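Local coordinates for adapter protein MecA 2 (Bacillus subtilis, PDB 3JTN), which targets unfolded and aggregated proteins, and the competence factor ComK, to the ClpC protease, which it contacts through the C-terminal domain described here, at residues I4-S9 with Q36-L41; T29-D34 with G74-D79. All blocks are in the same frame, centred on the assembly; numbering follows the deposited sequence.

Interaction 1 of 2, residues I4-S9 with Q36-L41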
# COMPACT_ATOMS: atom_id res chain seq x y z
N ILE A 4 6.16 3.10 2.19
CA ILE A 4 4.91 3.82 2.04
C ILE A 4 4.91 4.45 0.66
O ILE A 4 5.82 5.21 0.32
CB ILE A 4 4.77 4.95 3.07
CG1 ILE A 4 5.06 4.44 4.48
CG2 ILE A 4 3.38 5.55 3.01
CD1 ILE A 4 4.89 5.49 5.57
N TYR A 5 3.89 4.14 -0.13
CA TYR A 5 3.74 4.78 -1.42
C TYR A 5 2.48 5.61 -1.43
O TYR A 5 1.50 5.24 -0.81
CB TYR A 5 3.74 3.74 -2.54
CG TYR A 5 5.11 3.58 -3.16
CD1 TYR A 5 5.30 3.71 -4.53
CD2 TYR A 5 6.22 3.34 -2.37
CE1 TYR A 5 6.55 3.58 -5.09
CE2 TYR A 5 7.48 3.21 -2.92
CZ TYR A 5 7.64 3.34 -4.28
OH TYR A 5 8.89 3.21 -4.85
N GLN A 6 2.53 6.75 -2.10
CA GLN A 6 1.31 7.50 -2.33
C GLN A 6 0.77 7.06 -3.68
O GLN A 6 1.50 6.55 -4.52
CB GLN A 6 1.57 9.01 -2.30
CG GLN A 6 2.50 9.55 -3.35
CD GLN A 6 2.79 11.03 -3.14
OE1 GLN A 6 3.88 11.51 -3.44
NE2 GLN A 6 1.82 11.75 -2.59
N PHE A 7 -0.53 7.26 -3.87
CA PHE A 7 -1.17 6.77 -5.08
C PHE A 7 -2.03 7.84 -5.71
O PHE A 7 -2.64 8.65 -5.02
CB PHE A 7 -1.95 5.49 -4.77
CG PHE A 7 -1.07 4.33 -4.42
CD1 PHE A 7 -0.59 3.48 -5.41
CD2 PHE A 7 -0.66 4.13 -3.11
CE1 PHE A 7 0.25 2.44 -5.09
CE2 PHE A 7 0.18 3.08 -2.79
CZ PHE A 7 0.64 2.24 -3.77
N HIS A 8 -2.05 7.87 -7.04
CA HIS A 8 -2.82 8.87 -7.74
C HIS A 8 -4.28 8.70 -7.36
O HIS A 8 -4.93 9.65 -6.92
CB HIS A 8 -2.61 8.73 -9.25
CG HIS A 8 -3.56 9.56 -10.05
ND1 HIS A 8 -3.61 10.93 -9.95
CD2 HIS A 8 -4.51 9.21 -10.95
CE1 HIS A 8 -4.54 11.40 -10.76
NE2 HIS A 8 -5.10 10.37 -11.38
N SER A 9 -4.80 7.49 -7.52
CA SER A 9 -6.16 7.18 -7.10
C SER A 9 -6.23 5.85 -6.38
O SER A 9 -5.30 5.04 -6.47
CB SER A 9 -7.10 7.16 -8.31
OG SER A 9 -6.63 6.27 -9.30
N GLN A 36 -5.16 12.03 -0.67
CA GLN A 36 -4.51 10.92 -1.36
C GLN A 36 -4.53 9.66 -0.54
O GLN A 36 -4.63 9.70 0.68
CB GLN A 36 -3.07 11.27 -1.76
CG GLN A 36 -2.95 11.85 -3.16
CD GLN A 36 -1.54 11.78 -3.70
OE1 GLN A 36 -0.66 11.18 -3.08
NE2 GLN A 36 -1.32 12.37 -4.87
N TYR A 37 -4.42 8.53 -1.22
CA TYR A 37 -4.32 7.23 -0.59
C TYR A 37 -2.86 6.82 -0.46
O TYR A 37 -2.05 7.04 -1.36
CB TYR A 37 -5.07 6.19 -1.40
CG TYR A 37 -6.55 6.36 -1.28
CD1 TYR A 37 -7.23 5.86 -0.18
CD2 TYR A 37 -7.26 7.06 -2.24
CE1 TYR A 37 -8.56 6.03 -0.04
CE2 TYR A 37 -8.62 7.24 -2.11
CZ TYR A 37 -9.26 6.72 -1.01
OH TYR A 37 -10.60 6.88 -0.87
N PHE A 38 -2.53 6.20 0.66
CA PHE A 38 -1.18 5.72 0.87
C PHE A 38 -1.26 4.27 1.26
O PHE A 38 -2.17 3.85 1.97
CB PHE A 38 -0.48 6.53 1.97
CG PHE A 38 -0.36 7.98 1.65
CD1 PHE A 38 0.84 8.51 1.21
CD2 PHE A 38 -1.44 8.83 1.79
CE1 PHE A 38 0.96 9.86 0.92
CE2 PHE A 38 -1.33 10.17 1.51
CZ PHE A 38 -0.14 10.69 1.06
N LEU A 39 -0.29 3.50 0.80
CA LEU A 39 -0.17 2.13 1.23
C LEU A 39 1.12 1.99 1.99
O LEU A 39 2.17 2.50 1.58
CB LEU A 39 -0.19 1.18 0.05
CG LEU A 39 -0.07 -0.31 0.37
CD1 LEU A 39 -1.38 -0.88 0.87
CD2 LEU A 39 0.35 -1.04 -0.88
N SER A 40 1.04 1.30 3.11
CA SER A 40 2.20 1.01 3.91
C SER A 40 2.28 -0.49 3.93
O SER A 40 1.26 -1.15 4.13
CB SER A 40 2.02 1.53 5.33
OG SER A 40 2.94 0.90 6.21
N LEU A 41 3.47 -1.02 3.71
CA LEU A 41 3.69 -2.46 3.80
C LEU A 41 4.74 -2.68 4.86
O LEU A 41 5.69 -1.90 4.98
CB LEU A 41 4.17 -3.03 2.46
CG LEU A 41 3.20 -3.05 1.28
CD1 LEU A 41 3.91 -3.57 0.05
CD2 LEU A 41 1.96 -3.90 1.56
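Gln-6 and Gln-36 join their side-chain amides where strand 4-7 runs antiparallel to strand 36-41, the two axes 4.7 Å apart at closest approach. Followed outward, Gln-6 shows how one side chain can serve two kinds of partner. Its CB lies 3.4 Å from CE1 of the Phe-38 ring and also near Gln-36 OE1. CG takes the crowded position between the backbone N and the carbonyl carbon (chi1 63°), still close to OE1 of Gln-36. CD carries the amide on, and NE2 at the tip donates to Gln-36 OE1 over 2.6 Å. That bond is bent, with 137° at the hydrogen, and its donor stands tilted out of the carbonyl plane of Gln-36. The two amide planes are 70° apart. Phe-38, on the same face as Gln-6, also meets Ile-4, whose CG2 is 4.1 Å from Phe-38 CB, and Leu-70 of helix 67-73 packs against both Ile-4 and Phe-38.

The opposite face carries Phe-7 and Leu-39. Phe-7 CE2 lies 3.4 Å from Leu-39 CB, and Tyr-37 O sits at the ring edge, in its plane. Leu-16 of helix 10-22 packs against both residues. Between the faces, Tyr-5 N donates to Leu-39 O at 2.9 Å, and Leu-39 N returns a bond to Tyr-5 O at 3.0 Å. Phe-7 N reaches Tyr-37 O over 2.9 Å. This is an antiparallel strand pair inside a five-stranded sheet with helices against both faces, and its chemistry is divided: backbone bonds set the register, apolar groups pack toward the helices, and one amide-to-amide bond ties the partly exposed glutamines together.

Interaction 2 of 2, residues T29-D34 with G74-D79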
# COMPACT_ATOMS: atom_id res chain seq x y z
N THR A 29 -1.33 -1.62 4.68
CA THR A 29 -2.20 -0.71 5.38
C THR A 29 -2.44 0.51 4.52
O THR A 29 -1.51 1.22 4.17
CB THR A 29 -1.60 -0.29 6.71
OG1 THR A 29 -1.71 -1.38 7.63
CG2 THR A 29 -2.35 0.92 7.26
N VAL A 30 -3.70 0.73 4.18
CA VAL A 30 -4.07 1.87 3.36
C VAL A 30 -4.49 3.04 4.24
O VAL A 30 -5.37 2.88 5.09
CB VAL A 30 -5.22 1.54 2.40
CG1 VAL A 30 -5.69 2.80 1.68
CG2 VAL A 30 -4.80 0.46 1.42
N TYR A 31 -3.87 4.19 4.02
CA TYR A 31 -4.27 5.42 4.68
C TYR A 31 -4.82 6.41 3.67
O TYR A 31 -4.44 6.38 2.51
CB TYR A 31 -3.07 6.08 5.36
CG TYR A 31 -2.47 5.27 6.48
CD1 TYR A 31 -3.02 5.30 7.76
CD2 TYR A 31 -1.34 4.49 6.27
CE1 TYR A 31 -2.46 4.57 8.80
CE2 TYR A 31 -0.78 3.76 7.30
CZ TYR A 31 -1.34 3.79 8.56
OH TYR A 31 -0.78 3.06 9.58
N HIS A 32 -5.72 7.28 4.11
CA HIS A 32 -6.13 8.42 3.30
C HIS A 32 -5.68 9.67 4.02
O HIS A 32 -6.04 9.90 5.17
CB HIS A 32 -7.64 8.46 3.06
CG HIS A 32 -8.07 9.61 2.22
ND1 HIS A 32 -7.92 9.63 0.85
CD2 HIS A 32 -8.65 10.79 2.54
CE1 HIS A 32 -8.38 10.77 0.37
NE2 HIS A 32 -8.83 11.49 1.38
N TYR A 33 -4.88 10.48 3.35
CA TYR A 33 -4.35 11.67 3.96
C TYR A 33 -4.17 12.75 2.91
O TYR A 33 -3.63 12.48 1.83
CB TYR A 33 -3.02 11.35 4.66
CG TYR A 33 -2.29 12.56 5.19
CD1 TYR A 33 -2.69 13.17 6.38
CD2 TYR A 33 -1.21 13.10 4.51
CE1 TYR A 33 -2.04 14.28 6.86
CE2 TYR A 33 -0.55 14.22 4.98
CZ TYR A 33 -0.97 14.80 6.16
OH TYR A 33 -0.30 15.91 6.63
N ASP A 34 -4.64 13.96 3.20
CA ASP A 34 -4.45 15.08 2.29
C ASP A 34 -5.00 14.75 0.89
O ASP A 34 -4.37 15.06 -0.12
CB ASP A 34 -2.97 15.44 2.20
CG ASP A 34 -2.74 16.90 1.85
OD1 ASP A 34 -3.41 17.78 2.44
OD2 ASP A 34 -1.88 17.17 0.98
N GLY A 74 -3.69 10.89 9.46
CA GLY A 74 -4.37 10.36 8.29
C GLY A 74 -5.58 9.52 8.65
O GLY A 74 -5.84 9.25 9.82
N LYS A 75 -6.33 9.09 7.64
CA LYS A 75 -7.48 8.23 7.85
C LYS A 75 -7.11 6.77 7.56
O LYS A 75 -6.59 6.44 6.50
CB LYS A 75 -8.67 8.68 6.98
CG LYS A 75 -9.93 7.82 7.08
CD LYS A 75 -10.48 7.75 8.51
CE LYS A 75 -11.73 6.86 8.59
NZ LYS A 75 -11.94 6.27 9.94
N LEU A 76 -7.38 5.90 8.53
CA LEU A 76 -7.07 4.48 8.39
C LEU A 76 -8.19 3.80 7.63
O LEU A 76 -9.32 3.67 8.11
CB LEU A 76 -6.88 3.83 9.77
CG LEU A 76 -6.55 2.34 9.84
CD1 LEU A 76 -5.20 2.04 9.20
CD2 LEU A 76 -6.57 1.87 11.30
N ILE A 77 -7.89 3.37 6.42
CA ILE A 77 -8.90 2.75 5.59
C ILE A 77 -8.84 1.25 5.78
O ILE A 77 -9.86 0.58 5.96
CB ILE A 77 -8.71 3.10 4.10
CG1 ILE A 77 -8.45 4.60 3.95
CG2 ILE A 77 -9.93 2.70 3.30
CD1 ILE A 77 -9.61 5.44 4.44
N MET A 78 -7.62 0.71 5.74
CA MET A 78 -7.44 -0.71 5.87
C MET A 78 -6.17 -0.99 6.64
O MET A 78 -5.09 -0.59 6.22
CB MET A 78 -7.37 -1.37 4.50
CG MET A 78 -8.56 -1.06 3.62
SD MET A 78 -8.35 -1.68 1.94
CE MET A 78 -8.70 -0.19 1.05
N ASP A 79 -6.31 -1.66 7.78
CA ASP A 79 -5.16 -1.97 8.61
C ASP A 79 -4.71 -3.40 8.42
O ASP A 79 -5.40 -4.33 8.84
CB ASP A 79 -5.47 -1.73 10.09
CG ASP A 79 -4.30 -2.08 11.00
OD1 ASP A 79 -3.21 -1.48 10.83
OD2 ASP A 79 -4.47 -2.95 11.89
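Val-30 faces both Ile-77 and Met-78 in a classic beta bulge, which shifts the register of strand 29-33 by one residue against the antiparallel segment 74-79. Val-30 O takes two donors, Ile-77 N at 2.9 Å and Met-78 N at 3.2 Å, the latter on a lone pair, and Val-30 N donates in turn to Met-78 O at 2.8 Å. Beyond the bulge, His-32 and Lys-75 exchange a reciprocal pair of backbone bonds.

The two methyls of Val-30 divide the bulge between them: CG1, anti to the backbone N (chi1 174°), lies 3.9 Å from Ile-77 CB, and CG2 lies 4.0 Å from Met-78 CE, Val-30 and Met-78 lying side by side and pointing the same way. On the other face, Leu-76 CD1 touches both Thr-29 CG2, at 3.6 Å, and Tyr-31 CE1, at 3.8 Å. The hydroxyl OG1 of Thr-29 is hydrogen-bonded to Gly-80 N. An alanine in place of Thr-29 would probably leave Gly-80 N without this acceptor and open a gap beside the Leu-76 methyl. The bulge therefore concentrates two N-H groups on one carbonyl, while backbone bonds join this border strand to its neighbour and apolar contacts add packing on both faces.

Overall arrangement
Interactions 1 and 2 lie side by side in one antiparallel sheet, their centres about 8 Å apart. Across it the strands run 61-62, 3-7, 36-41, 29-33, 75-78, which places interaction 1 toward the middle and interaction 2 at one border. Their segments alternate along the chain: 4-9, 29-34, 36-41, then 74-79. Strands 29-33 and 36-41 follow each other directly and join the two contacts through probable backbone hydrogen bonds, Phe-38 N to Tyr-31 O and Thr-29 N to Ser-40 O. Helices 10-22 and 67-73 pack against residues of both. Early and late parts of the chain are thereby knitted into one compact unit, the C-terminal domain that interacts with ClpC.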